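Local structure of HTH-type transcriptional regulator LysG (Mycobacterium tuberculosis, 3ISP) at residues A107-A112 against A287-L292; D203-K208 against C258-D263; G8-A13 against I41-Q46; G21-A26 against V53-P58; S192-R197 against R216-V221. The protein probably activates expression of the exporter LysE and represses its own gene, working as a homodimeric DNA-binding transcription factor of the LysR family. All blocks are in the same frame, centred on the assembly; numbering follows the deposited sequence.

Interaction 1: A107-A112 against A287-L292; sequences ATWFSA and AAASGL
Ala289 sets its methyl group over the indole of Trp109 in a CH-pi contact, Ala289 CB lying 3.8 Å from the centroid of the six-membered ring and 16° off the ring normal. On the same face, Leu292 CD1 sits above the ring, offset toward the rim, and the other branch, Leu292 CD2, comes within 3.7 Å of Trp109 CD1. Ala288 approaches differently: its CB lies at the edge of the indole, in the plane, 3.7 Å from Trp109 CE3. That methyl also touches Ala112 CB at 4.0 Å. Phe110 CB lies over the opposite face of the indole, toward its rim. Besides this packing, one water donates to both Trp109 O (2.9 Å) and Ala288 O (2.7 Å), bridging the two backbones. The contact joins the loop after helix 103-107 to the C-terminal end of helix 276-288 within the effector-binding domain of the LysR family, an alpha/beta domain related to periplasmic binding proteins. Ala289 begins the type I turn that carries Leu292 back toward the indole, and Leu292 N bonds to Ala289 O. Ser290, within the turn, donates both N and OG to Ala287 O. Farther out, Leu160 of strand 155-169 and Leu266 of strand 255-271 touch Trp109 and Leu292, while Ala107 and Ser111 pack on Glu225 and Ala229 of the second subunit, respectively.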
# COMPACT_ATOMS: atom_id res chain seq x y z
N ALA A 107 -4.77 -17.23 22.21
CA ALA A 107 -4.08 -17.31 23.49
C ALA A 107 -5.05 -17.61 24.64
O ALA A 107 -4.63 -18.05 25.71
CB ALA A 107 -3.31 -16.04 23.76
N THR A 108 -6.32 -17.35 24.42
CA THR A 108 -7.28 -17.55 25.49
C THR A 108 -8.19 -18.74 25.20
O THR A 108 -7.79 -19.89 25.38
CB THR A 108 -8.09 -16.28 25.76
OG1 THR A 108 -8.77 -15.89 24.57
CG2 THR A 108 -7.17 -15.16 26.19
N TRP A 109 -9.39 -18.47 24.72
CA TRP A 109 -10.39 -19.51 24.62
C TRP A 109 -10.19 -20.52 23.49
O TRP A 109 -10.47 -21.70 23.68
CB TRP A 109 -11.77 -18.90 24.55
CG TRP A 109 -12.00 -18.05 23.36
CD1 TRP A 109 -11.76 -16.71 23.23
CD2 TRP A 109 -12.54 -18.49 22.11
NE1 TRP A 109 -12.11 -16.29 21.96
CE2 TRP A 109 -12.60 -17.36 21.26
CE3 TRP A 109 -12.98 -19.72 21.62
CZ2 TRP A 109 -13.08 -17.43 19.96
CZ3 TRP A 109 -13.46 -19.79 20.34
CH2 TRP A 109 -13.50 -18.65 19.52
N PHE A 110 -9.71 -20.07 22.32
CA PHE A 110 -9.72 -20.93 21.13
C PHE A 110 -8.97 -22.25 21.30
O PHE A 110 -9.32 -23.26 20.70
CB PHE A 110 -9.18 -20.19 19.91
CG PHE A 110 -9.49 -20.87 18.59
CD1 PHE A 110 -10.59 -20.50 17.85
CD2 PHE A 110 -8.68 -21.87 18.10
CE1 PHE A 110 -10.87 -21.13 16.65
CE2 PHE A 110 -8.95 -22.49 16.90
CZ PHE A 110 -10.05 -22.12 16.18
N SER A 111 -7.93 -22.23 22.11
CA SER A 111 -7.16 -23.42 22.41
C SER A 111 -8.01 -24.67 22.54
O SER A 111 -7.60 -25.75 22.14
CB SER A 111 -6.40 -23.19 23.71
OG SER A 111 -5.89 -24.42 24.19
N ALA A 112 -9.20 -24.53 23.12
CA ALA A 112 -10.04 -25.68 23.45
C ALA A 112 -10.44 -26.48 22.23
O ALA A 112 -10.79 -27.66 22.35
CB ALA A 112 -11.29 -25.23 24.21
N ALA A 287 -18.65 -23.70 20.96
CA ALA A 287 -18.60 -24.23 22.31
C ALA A 287 -17.34 -23.80 23.04
O ALA A 287 -17.34 -23.60 24.25
CB ALA A 287 -18.71 -25.74 22.27
N ALA A 288 -16.25 -23.65 22.30
CA ALA A 288 -15.00 -23.21 22.90
C ALA A 288 -15.17 -21.78 23.40
O ALA A 288 -14.43 -21.31 24.29
CB ALA A 288 -13.88 -23.31 21.89
N ALA A 289 -16.14 -21.07 22.84
CA ALA A 289 -16.35 -19.69 23.21
C ALA A 289 -17.49 -19.50 24.22
O ALA A 289 -17.89 -18.37 24.51
CB ALA A 289 -16.61 -18.85 21.97
N SER A 290 -18.01 -20.60 24.77
CA SER A 290 -19.12 -20.48 25.70
C SER A 290 -18.70 -19.64 26.90
O SER A 290 -19.54 -19.10 27.62
CB SER A 290 -19.62 -21.85 26.15
OG SER A 290 -18.60 -22.60 26.77
N GLY A 291 -17.40 -19.48 27.08
CA GLY A 291 -16.86 -18.76 28.20
C GLY A 291 -16.66 -17.27 27.99
O GLY A 291 -16.22 -16.58 28.91
N LEU A 292 -16.96 -16.77 26.80
CA LEU A 292 -16.88 -15.34 26.56
C LEU A 292 -18.01 -14.65 27.33
O LEU A 292 -18.88 -15.31 27.88
CB LEU A 292 -16.98 -15.03 25.06
CG LEU A 292 -15.78 -15.43 24.18
CD1 LEU A 292 -16.13 -15.32 22.72
CD2 LEU A 292 -14.54 -14.60 24.48
O HOH W 1 -12.36 -22.29 25.78

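Interaction 2: D203-K208 against C258-D263; sequences DMLVRK and CDIHLD
Leu205 and Lys208 of helix 201-210 pack against Ile260 and Leu262, a contact of the helix with the loop that interrupts strand 255-271 and with the strand residue Leu262, in the LysR effector-binding domain, whose fold is that of the periplasmic binding proteins. The side chains meet in three different orientations. Lys208 and Ile260 slide past each other in opposite directions, so that the aliphatic part of the lysine lies against the isoleucine branch, with Lys208 CD 3.6 Å from Ile260 CG2. Leu205 instead crosses Ile260 at a slant, its CD1 reaching Ile260 CB at 3.9 Å, while its other methyl, CD2, approaches Cys258 SG at 4.3 Å. Met204 and Leu262 cross at about a right angle: Leu262 CD1 is directed at the root of the methionine, close to Met204 CB, and Met204 SD is 3.7 Å from that same methyl. The second methyl, Leu262 CD2, turns to Lys208 CD, 3.8 Å away, and in this way Leu262 bridges successive turns of the helix. Around this patch, Leu205 also packs on Phe182, Trp237 and Pro167, and the backbone of Leu262 is hydrogen-bonded to Tyr165 of strand 155-169. The lysine is extended, with CG anti to the backbone N (chi1 -165°), and it spans from the helix to the strand backbone. There its ammonium group finds a carbonyl: Lys208 NZ donates to His261 O at 2.7 Å, with a C=O...N angle of 153° and the nitrogen tilted 27° from the carbonyl plane.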
# COMPACT_ATOMS: atom_id res chain seq x y z
N ASP A 203 -6.59 3.00 22.03
CA ASP A 203 -7.16 4.26 21.60
C ASP A 203 -8.64 4.36 21.96
O ASP A 203 -9.15 5.45 22.20
CB ASP A 203 -6.97 4.45 20.10
CG ASP A 203 -5.58 4.94 19.73
OD1 ASP A 203 -4.75 5.09 20.66
OD2 ASP A 203 -5.33 5.17 18.52
N MET A 204 -9.32 3.22 21.99
CA MET A 204 -10.75 3.22 22.27
C MET A 204 -10.98 3.54 23.74
O MET A 204 -11.89 4.30 24.09
CB MET A 204 -11.40 1.89 21.90
CG MET A 204 -11.46 1.67 20.41
SD MET A 204 -12.16 0.05 20.06
CE MET A 204 -11.22 -0.40 18.59
N LEU A 205 -10.15 2.95 24.60
CA LEU A 205 -9.95 3.49 25.94
C LEU A 205 -9.29 4.84 25.68
O LEU A 205 -8.84 5.11 24.56
CB LEU A 205 -9.03 2.59 26.76
CG LEU A 205 -9.24 2.70 28.27
CD1 LEU A 205 -10.10 1.56 28.78
CD2 LEU A 205 -7.92 2.73 29.01
N VAL A 206 -9.21 5.69 26.68
CA VAL A 206 -8.71 7.04 26.45
C VAL A 206 -9.84 7.85 25.84
O VAL A 206 -10.26 8.86 26.40
CB VAL A 206 -7.45 7.09 25.54
CG1 VAL A 206 -7.28 8.47 24.92
CG2 VAL A 206 -6.20 6.70 26.31
N ARG A 207 -10.33 7.40 24.68
CA ARG A 207 -11.58 7.92 24.13
C ARG A 207 -12.70 7.67 25.14
O ARG A 207 -13.34 8.60 25.62
CB ARG A 207 -11.92 7.27 22.79
CG ARG A 207 -11.43 8.01 21.55
CD ARG A 207 -12.53 8.88 20.94
NE ARG A 207 -12.16 9.39 19.62
CZ ARG A 207 -11.84 10.65 19.35
NH1 ARG A 207 -11.86 11.57 20.31
NH2 ARG A 207 -11.51 11.01 18.11
N LYS A 208 -12.94 6.41 25.46
CA LYS A 208 -13.96 6.05 26.43
C LYS A 208 -13.70 6.74 27.77
O LYS A 208 -14.64 7.12 28.48
CB LYS A 208 -14.00 4.53 26.60
CG LYS A 208 -15.23 4.00 27.30
CD LYS A 208 -15.33 2.49 27.21
CE LYS A 208 -16.68 1.99 27.70
NZ LYS A 208 -16.66 0.58 28.18
N CYS A 258 -7.13 1.58 35.42
CA CYS A 258 -8.37 2.31 35.71
C CYS A 258 -9.60 1.40 35.63
O CYS A 258 -9.51 0.23 35.26
CB CYS A 258 -8.52 3.57 34.83
SG CYS A 258 -8.98 3.31 33.10
N ASP A 259 -10.75 1.97 35.97
CA ASP A 259 -11.96 1.22 36.21
C ASP A 259 -12.72 0.85 34.92
O ASP A 259 -13.64 0.04 34.94
CB ASP A 259 -12.86 2.02 37.14
CG ASP A 259 -13.63 1.15 38.09
OD1 ASP A 259 -13.23 -0.04 38.24
OD2 ASP A 259 -14.61 1.64 38.69
N ILE A 260 -12.33 1.46 33.81
CA ILE A 260 -12.99 1.24 32.53
C ILE A 260 -12.52 -0.02 31.81
O ILE A 260 -11.42 -0.50 32.06
CB ILE A 260 -12.72 2.41 31.59
CG1 ILE A 260 -12.86 3.73 32.34
CG2 ILE A 260 -13.64 2.33 30.38
CD1 ILE A 260 -12.72 4.93 31.44
N HIS A 261 -13.35 -0.55 30.93
CA HIS A 261 -12.96 -1.69 30.10
C HIS A 261 -13.52 -1.61 28.67
O HIS A 261 -14.26 -0.68 28.32
CB HIS A 261 -13.37 -3.02 30.76
CG HIS A 261 -14.84 -3.12 31.06
ND1 HIS A 261 -15.80 -3.11 30.08
CD2 HIS A 261 -15.49 -3.28 32.23
CE1 HIS A 261 -16.99 -3.23 30.63
NE2 HIS A 261 -16.83 -3.34 31.94
N LEU A 262 -13.14 -2.57 27.83
CA LEU A 262 -13.67 -2.64 26.48
C LEU A 262 -14.26 -4.00 26.21
O LEU A 262 -13.61 -5.02 26.44
CB LEU A 262 -12.60 -2.35 25.43
CG LEU A 262 -12.42 -0.91 24.98
CD1 LEU A 262 -11.82 -0.91 23.59
CD2 LEU A 262 -13.74 -0.18 24.98
N ASP A 263 -15.49 -4.02 25.72
CA ASP A 263 -16.07 -5.25 25.22
C ASP A 263 -15.99 -5.22 23.71
O ASP A 263 -16.37 -4.23 23.06
CB ASP A 263 -17.51 -5.43 25.70
CG ASP A 263 -17.61 -5.62 27.20
OD1 ASP A 263 -17.05 -6.61 27.72
OD2 ASP A 263 -18.26 -4.79 27.86

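Interaction 3: G8-A13 against I41-Q46; sequences GPQLAA and IKSLEQ
Gln10 and Leu44 face each other between two helices, and their first torsions set the direction of each CG: Gln10 CG is anti to its carbonyl carbon (chi1 -70°), and Leu44 CG is anti to its backbone N (chi1 171°). The two side chains pass at a slant. Gln10 CB lies 3.9 Å from Leu44 CB, while Leu44 CD2 reaches the backbone of the first helix, 3.6 Å from Gln10 O. The glutamine chain, extended beyond CG, brings Gln10 OE1 to 3.4 Å from Ser43 CB. One turn later in the first helix and one turn earlier in the second, Ala13 CB touches Ile41 CG1 at 4.1 Å. The short segments 9-13 and 41-46 run with their axes 9.0 Å apart at closest approach, crossing at -113°. They belong to helix 9-20 and helix 34-48 of the LysR helix-turn-helix domain, the latter probably the recognition helix, as in other LysR-type regulators. Leu68 of helix 66-82 closes on both Leu11 and Leu44, and Lys42, on another side of its helix, bonds through NZ to Lys272 O of a third subunit. With no hydrogen bond between the two segments, van der Waals packing holds them together, and Gln10 meets Leu44 and Ser43 with both carbon and oxygen atoms.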
# COMPACT_ATOMS: atom_id res chain seq x y z
N GLY A 8 -15.88 -25.92 -14.15
CA GLY A 8 -15.46 -27.32 -14.06
C GLY A 8 -14.09 -27.56 -13.46
O GLY A 8 -13.81 -27.16 -12.33
N PRO A 9 -13.22 -28.26 -14.21
CA PRO A 9 -11.80 -28.39 -13.86
C PRO A 9 -11.07 -27.17 -14.39
O PRO A 9 -9.85 -27.18 -14.53
CB PRO A 9 -11.34 -29.63 -14.65
CG PRO A 9 -12.55 -30.10 -15.45
CD PRO A 9 -13.53 -28.97 -15.46
N GLN A 10 -11.84 -26.13 -14.71
CA GLN A 10 -11.31 -24.84 -15.13
C GLN A 10 -10.87 -24.07 -13.88
O GLN A 10 -9.78 -23.49 -13.85
CB GLN A 10 -12.36 -24.04 -15.90
CG GLN A 10 -12.70 -24.59 -17.29
CD GLN A 10 -13.84 -23.85 -17.97
OE1 GLN A 10 -13.76 -23.52 -19.16
NE2 GLN A 10 -14.90 -23.58 -17.23
N LEU A 11 -11.73 -24.09 -12.87
CA LEU A 11 -11.41 -23.54 -11.55
C LEU A 11 -10.17 -24.22 -11.03
O LEU A 11 -9.25 -23.57 -10.51
CB LEU A 11 -12.54 -23.80 -10.57
CG LEU A 11 -13.90 -23.25 -10.98
CD1 LEU A 11 -15.02 -23.94 -10.23
CD2 LEU A 11 -13.93 -21.75 -10.75
N ALA A 12 -10.14 -25.54 -11.17
CA ALA A 12 -8.99 -26.30 -10.72
C ALA A 12 -7.74 -25.64 -11.25
O ALA A 12 -6.80 -25.38 -10.51
CB ALA A 12 -9.09 -27.73 -11.22
N ALA A 13 -7.74 -25.35 -12.55
CA ALA A 13 -6.61 -24.72 -13.22
C ALA A 13 -6.24 -23.40 -12.56
O ALA A 13 -5.07 -23.17 -12.23
CB ALA A 13 -6.95 -24.50 -14.68
N ILE A 41 -7.77 -21.82 -18.37
CA ILE A 41 -7.95 -20.51 -17.77
C ILE A 41 -8.59 -19.52 -18.75
O ILE A 41 -9.50 -18.78 -18.39
CB ILE A 41 -6.63 -19.98 -17.20
CG1 ILE A 41 -6.33 -20.67 -15.87
CG2 ILE A 41 -6.68 -18.49 -17.00
CD1 ILE A 41 -5.05 -20.24 -15.25
N LYS A 42 -8.12 -19.54 -20.00
CA LYS A 42 -8.70 -18.75 -21.08
C LYS A 42 -10.19 -19.01 -21.29
O LYS A 42 -10.98 -18.07 -21.46
CB LYS A 42 -7.97 -19.04 -22.38
CG LYS A 42 -7.17 -17.87 -22.94
CD LYS A 42 -8.08 -16.71 -23.29
CE LYS A 42 -7.28 -15.52 -23.80
NZ LYS A 42 -7.92 -14.21 -23.47
N SER A 43 -10.59 -20.28 -21.32
CA SER A 43 -11.98 -20.62 -21.61
C SER A 43 -12.84 -20.13 -20.47
O SER A 43 -13.99 -19.73 -20.65
CB SER A 43 -12.13 -22.13 -21.81
OG SER A 43 -13.17 -22.42 -22.74
N LEU A 44 -12.24 -20.15 -19.28
CA LEU A 44 -12.88 -19.70 -18.06
C LEU A 44 -12.94 -18.17 -18.00
O LEU A 44 -13.93 -17.60 -17.54
CB LEU A 44 -12.11 -20.25 -16.86
CG LEU A 44 -12.48 -19.75 -15.47
CD1 LEU A 44 -13.94 -20.00 -15.16
CD2 LEU A 44 -11.59 -20.43 -14.46
N GLU A 45 -11.86 -17.53 -18.48
CA GLU A 45 -11.83 -16.09 -18.65
C GLU A 45 -12.86 -15.67 -19.68
O GLU A 45 -13.51 -14.64 -19.54
CB GLU A 45 -10.44 -15.62 -19.09
CG GLU A 45 -9.54 -15.22 -17.95
CD GLU A 45 -8.08 -15.16 -18.34
OE1 GLU A 45 -7.77 -15.48 -19.52
OE2 GLU A 45 -7.24 -14.80 -17.49
N GLN A 46 -12.99 -16.49 -20.73
CA GLN A 46 -14.02 -16.28 -21.74
C GLN A 46 -15.41 -16.36 -21.15
O GLN A 46 -16.19 -15.41 -21.25
CB GLN A 46 -13.87 -17.32 -22.85
CG GLN A 46 -12.91 -16.91 -23.96
CD GLN A 46 -13.48 -15.83 -24.85
OE1 GLN A 46 -14.64 -15.42 -24.70
NE2 GLN A 46 -12.67 -15.34 -25.80

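Interaction 4: G21-A26 against V53-P58; sequences GSFDAA and VVREKP
Within the winged helix-turn-helix domain, Phe23 at the start of the first helix of the predicted DNA-binding motif lies against Val53 and Arg55 of the wing, the small hairpin formed by strands 53-54 and 60-61. Val53 CG1 comes to the edge of the phenyl ring, near its plane, 4.2 Å from Phe23 CE1, the two side chains running past each other in opposite directions. Arg55 approaches obliquely: Arg55 NE is 3.8 Å from Phe23 CZ, Arg55 CG lies 4.1 Å from that same ring atom, and the guanidinium and ring planes differ by 31°. The arginine is bent at chi2 (84°), which turns CD away from an extended course. Its charged end is engaged beyond the ring, in a salt bridge from NH1 to Glu45 OE2 of helix 34-48. A second, looser meeting is between backbones, where Gly21 O lies 3.9 Å from Pro58 CA. Gly21 has positive phi as the chain leaves helix 9-20, and the next residue, Ser22, is the N-cap of helix 23-27: Ser22 OG accepts from Ala25 N at 2.8 Å in a nearly straight bond (171°). Phe23 follows directly on this N-cap and also touches Val17 of helix 9-20 and Val37 and Ser38 of helix 34-48. On the wing, Glu56 forms a salt bridge to Arg137 of a third subunit. Packing of a wing hairpin against the helix-turn-helix core in this manner is typical of winged helix-turn-helix domains, including those of LysR-type regulators.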
# COMPACT_ATOMS: atom_id res chain seq x y z
N GLY A 21 1.69 -20.04 -8.23
CA GLY A 21 2.38 -18.94 -8.91
C GLY A 21 3.18 -19.29 -10.15
O GLY A 21 4.30 -18.81 -10.32
N SER A 22 2.61 -20.12 -11.02
CA SER A 22 3.26 -20.51 -12.28
C SER A 22 2.32 -21.35 -13.14
O SER A 22 1.60 -22.21 -12.63
CB SER A 22 4.52 -21.32 -12.00
OG SER A 22 4.83 -22.16 -13.10
N PHE A 23 2.35 -21.12 -14.45
CA PHE A 23 1.55 -21.93 -15.38
C PHE A 23 2.15 -23.32 -15.57
O PHE A 23 1.44 -24.32 -15.64
CB PHE A 23 1.40 -21.23 -16.73
CG PHE A 23 0.19 -20.33 -16.83
CD1 PHE A 23 0.01 -19.29 -15.93
CD2 PHE A 23 -0.75 -20.51 -17.82
CE1 PHE A 23 -1.09 -18.46 -16.02
CE2 PHE A 23 -1.85 -19.68 -17.92
CZ PHE A 23 -2.02 -18.65 -17.02
N ASP A 24 3.48 -23.38 -15.66
CA ASP A 24 4.20 -24.64 -15.81
C ASP A 24 4.07 -25.51 -14.56
O ASP A 24 3.82 -26.72 -14.65
CB ASP A 24 5.68 -24.39 -16.12
CG ASP A 24 5.95 -24.19 -17.60
OD1 ASP A 24 5.00 -24.34 -18.40
OD2 ASP A 24 7.11 -23.89 -17.96
N ALA A 25 4.23 -24.89 -13.40
CA ALA A 25 4.10 -25.60 -12.14
C ALA A 25 2.75 -26.29 -12.08
O ALA A 25 2.67 -27.52 -11.98
CB ALA A 25 4.28 -24.66 -10.96
N ALA A 26 1.68 -25.51 -12.17
CA ALA A 26 0.33 -26.04 -12.02
C ALA A 26 -0.03 -27.04 -13.12
O ALA A 26 -1.05 -27.72 -13.03
CB ALA A 26 -0.68 -24.91 -11.98
N VAL A 53 -6.19 -13.98 -13.99
CA VAL A 53 -4.85 -14.25 -13.50
C VAL A 53 -3.86 -13.30 -14.12
O VAL A 53 -3.75 -13.24 -15.34
CB VAL A 53 -4.38 -15.64 -13.91
CG1 VAL A 53 -3.03 -15.95 -13.28
CG2 VAL A 53 -5.39 -16.69 -13.54
N VAL A 54 -3.11 -12.57 -13.30
CA VAL A 54 -1.97 -11.85 -13.82
C VAL A 54 -0.91 -12.88 -14.21
O VAL A 54 -0.47 -13.67 -13.38
CB VAL A 54 -1.41 -10.89 -12.78
CG1 VAL A 54 -0.66 -9.77 -13.47
CG2 VAL A 54 -2.52 -10.33 -11.93
N ARG A 55 -0.51 -12.88 -15.48
CA ARG A 55 0.39 -13.92 -16.00
C ARG A 55 1.83 -13.78 -15.53
O ARG A 55 2.60 -14.74 -15.60
CB ARG A 55 0.35 -13.96 -17.53
CG ARG A 55 -0.63 -14.96 -18.12
CD ARG A 55 -2.04 -14.41 -18.22
NE ARG A 55 -2.98 -15.39 -18.75
CZ ARG A 55 -4.29 -15.17 -18.89
NH1 ARG A 55 -4.80 -14.00 -18.53
NH2 ARG A 55 -5.07 -16.12 -19.40
N GLU A 56 2.19 -12.60 -15.04
CA GLU A 56 3.59 -12.25 -14.78
C GLU A 56 4.27 -12.98 -13.62
O GLU A 56 3.63 -13.69 -12.84
CB GLU A 56 3.73 -10.75 -14.50
CG GLU A 56 3.06 -9.82 -15.49
CD GLU A 56 2.66 -8.50 -14.86
OE1 GLU A 56 2.11 -8.53 -13.73
OE2 GLU A 56 2.88 -7.43 -15.48
N LYS A 57 5.59 -12.77 -13.56
CA LYS A 57 6.47 -13.12 -12.44
C LYS A 57 5.94 -14.22 -11.51
O LYS A 57 6.12 -15.40 -11.82
CB LYS A 57 6.85 -11.84 -11.68
CG LYS A 57 8.24 -11.84 -11.07
CD LYS A 57 9.25 -11.22 -12.01
CE LYS A 57 10.47 -10.76 -11.22
NZ LYS A 57 10.04 -9.98 -10.03
N PRO A 58 5.30 -13.87 -10.38
CA PRO A 58 4.52 -14.93 -9.73
C PRO A 58 3.05 -14.74 -10.08
O PRO A 58 2.56 -13.61 -10.03
CB PRO A 58 4.73 -14.66 -8.23
CG PRO A 58 5.56 -13.38 -8.14
CD PRO A 58 5.45 -12.72 -9.47

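Interaction 5: S192-R197 against R216-V221; sequences SLAWNR and RPTHFV
Phe220 CB lies 4.1 Å from Ala194 O, and with CG anti to the carbonyl carbon (chi1 -61°) the ring is laid beside Ala194, whose methyl meets the ring edge, Ala194 CB being 3.6 Å from Phe220 CD2. Phe220 CE2 also lies 3.6 Å from Asn196 O. Arg197 lies over one face of the ring, its guanidinium nearest CD1 and CE1, with Arg197 NE 3.5 Å from Phe220 CE1 and the two planes only 9° apart. At the tip, Phe220 CZ meets Arg197 CD, which makes a CH-pi contact over that face, 3.7 Å from the ring centroid. The opposite face has Thr218 O above its rim. Arg197 NH2 continues to a salt bridge with Asp123 of the second subunit, and His219 ND1 bonds to Leu122 N of that subunit. The backbones of the two segments run parallel: Ser192 N donates to Pro217 O (2.7 Å), His219 N to Ser192 O (2.9 Å) and Val221 N to Ala194 O (2.8 Å). Helix 201-210 connects the two extended segments, bridged in parallel but not regular strands, an arrangement reminiscent of a beta-alpha-beta unit of the periplasmic-binding-protein fold, here lying at the subunit interface of a LysR effector-binding domain.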
# COMPACT_ATOMS: atom_id res chain seq x y z
N SER A 192 2.25 4.06 26.64
CA SER A 192 1.29 2.99 26.38
C SER A 192 1.92 1.91 25.49
O SER A 192 2.96 2.13 24.87
CB SER A 192 -0.00 3.52 25.75
OG SER A 192 0.19 3.89 24.40
N LEU A 193 1.29 0.75 25.45
CA LEU A 193 1.71 -0.30 24.54
C LEU A 193 0.77 -0.40 23.33
O LEU A 193 -0.13 0.42 23.14
CB LEU A 193 1.72 -1.64 25.27
CG LEU A 193 2.55 -1.71 26.54
CD1 LEU A 193 2.55 -3.14 27.05
CD2 LEU A 193 3.96 -1.22 26.25
N ALA A 194 0.99 -1.44 22.54
CA ALA A 194 0.21 -1.69 21.34
C ALA A 194 0.90 -2.77 20.51
O ALA A 194 2.12 -2.91 20.56
CB ALA A 194 0.04 -0.43 20.53
N TRP A 195 0.12 -3.54 19.76
CA TRP A 195 0.68 -4.57 18.90
C TRP A 195 1.32 -3.95 17.68
O TRP A 195 2.31 -4.48 17.15
CB TRP A 195 -0.40 -5.57 18.49
CG TRP A 195 -0.66 -6.57 19.54
CD1 TRP A 195 -1.03 -6.32 20.84
CD2 TRP A 195 -0.56 -7.98 19.41
NE1 TRP A 195 -1.15 -7.51 21.53
CE2 TRP A 195 -0.87 -8.54 20.67
CE3 TRP A 195 -0.23 -8.83 18.36
CZ2 TRP A 195 -0.87 -9.91 20.90
CZ3 TRP A 195 -0.22 -10.20 18.59
CH2 TRP A 195 -0.54 -10.72 19.85
N ASN A 196 0.76 -2.84 17.23
CA ASN A 196 1.24 -2.13 16.05
C ASN A 196 0.37 -0.91 15.77
O ASN A 196 -0.46 -0.54 16.60
CB ASN A 196 1.27 -3.07 14.84
CG ASN A 196 -0.07 -3.69 14.56
OD1 ASN A 196 -1.05 -2.99 14.30
ND2 ASN A 196 -0.13 -5.01 14.60
N ARG A 197 0.55 -0.29 14.61
CA ARG A 197 -0.18 0.95 14.32
C ARG A 197 -1.68 0.74 14.16
O ARG A 197 -2.48 1.57 14.58
CB ARG A 197 0.39 1.65 13.08
CG ARG A 197 1.89 1.50 12.89
CD ARG A 197 2.63 1.62 14.20
NE ARG A 197 4.04 1.29 14.03
CZ ARG A 197 4.98 2.18 13.76
NH1 ARG A 197 4.66 3.47 13.63
NH2 ARG A 197 6.25 1.80 13.62
N ARG A 216 0.53 9.92 23.06
CA ARG A 216 1.46 9.55 24.13
C ARG A 216 2.65 8.79 23.57
O ARG A 216 2.67 8.42 22.39
CB ARG A 216 0.75 8.67 25.15
CG ARG A 216 0.06 7.47 24.52
CD ARG A 216 -1.22 7.13 25.26
NE ARG A 216 -2.01 6.06 24.64
CZ ARG A 216 -2.57 6.14 23.43
NH1 ARG A 216 -2.40 7.21 22.68
NH2 ARG A 216 -3.28 5.13 22.98
N PRO A 217 3.67 8.56 24.41
CA PRO A 217 4.71 7.62 23.98
C PRO A 217 4.13 6.21 23.94
O PRO A 217 3.51 5.77 24.90
CB PRO A 217 5.77 7.73 25.09
CG PRO A 217 5.04 8.33 26.25
CD PRO A 217 4.07 9.28 25.62
N THR A 218 4.31 5.52 22.82
CA THR A 218 3.76 4.18 22.69
C THR A 218 4.72 3.16 22.07
O THR A 218 5.22 3.34 20.95
CB THR A 218 2.40 4.18 21.93
OG1 THR A 218 2.20 2.90 21.31
CG2 THR A 218 2.36 5.26 20.86
N HIS A 219 4.95 2.08 22.82
CA HIS A 219 5.75 0.95 22.37
C HIS A 219 4.94 0.03 21.49
O HIS A 219 3.76 -0.19 21.75
CB HIS A 219 6.21 0.14 23.57
CG HIS A 219 7.16 0.86 24.47
ND1 HIS A 219 8.46 1.13 24.11
CD2 HIS A 219 7.01 1.34 25.72
CE1 HIS A 219 9.06 1.77 25.09
NE2 HIS A 219 8.20 1.91 26.09
N PHE A 220 5.57 -0.54 20.46
CA PHE A 220 4.90 -1.55 19.64
C PHE A 220 5.53 -2.92 19.78
O PHE A 220 6.62 -3.16 19.29
CB PHE A 220 4.88 -1.11 18.19
CG PHE A 220 4.15 0.16 18.00
CD1 PHE A 220 4.79 1.29 17.54
CD2 PHE A 220 2.80 0.23 18.31
CE1 PHE A 220 4.09 2.47 17.37
CE2 PHE A 220 2.11 1.40 18.14
CZ PHE A 220 2.75 2.52 17.68
N VAL A 221 4.82 -3.79 20.48
CA VAL A 221 5.32 -5.13 20.75
C VAL A 221 4.24 -6.16 20.45
O VAL A 221 3.22 -6.23 21.14
CB VAL A 221 5.77 -5.30 22.20
CG1 VAL A 221 6.65 -6.52 22.31
CG2 VAL A 221 6.52 -4.07 22.68

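Along the chain, interactions 3 and 4 come first, in the helix-turn-helix domain, with their segments alternating; interactions 1, 2 and 5 follow in the effector-binding domain. The first two have centres 14 Å apart and share the helix core, Ile41 CD1 packing on Phe23 CZ. Interaction 2 uses helix 201-210, and the segments of interaction 5 precede and follow it; their centres are 16 Å apart, tied by the salt bridge between Asp203 and Arg216. Interaction 1 closes the widest loop, enclosing both, yet its centre is 23 Å from that of interaction 2. Its centre is about 40 Å from interactions 3 and 4, consistent with a rod-shaped regulator whose DNA-binding and effector-binding parts are separate.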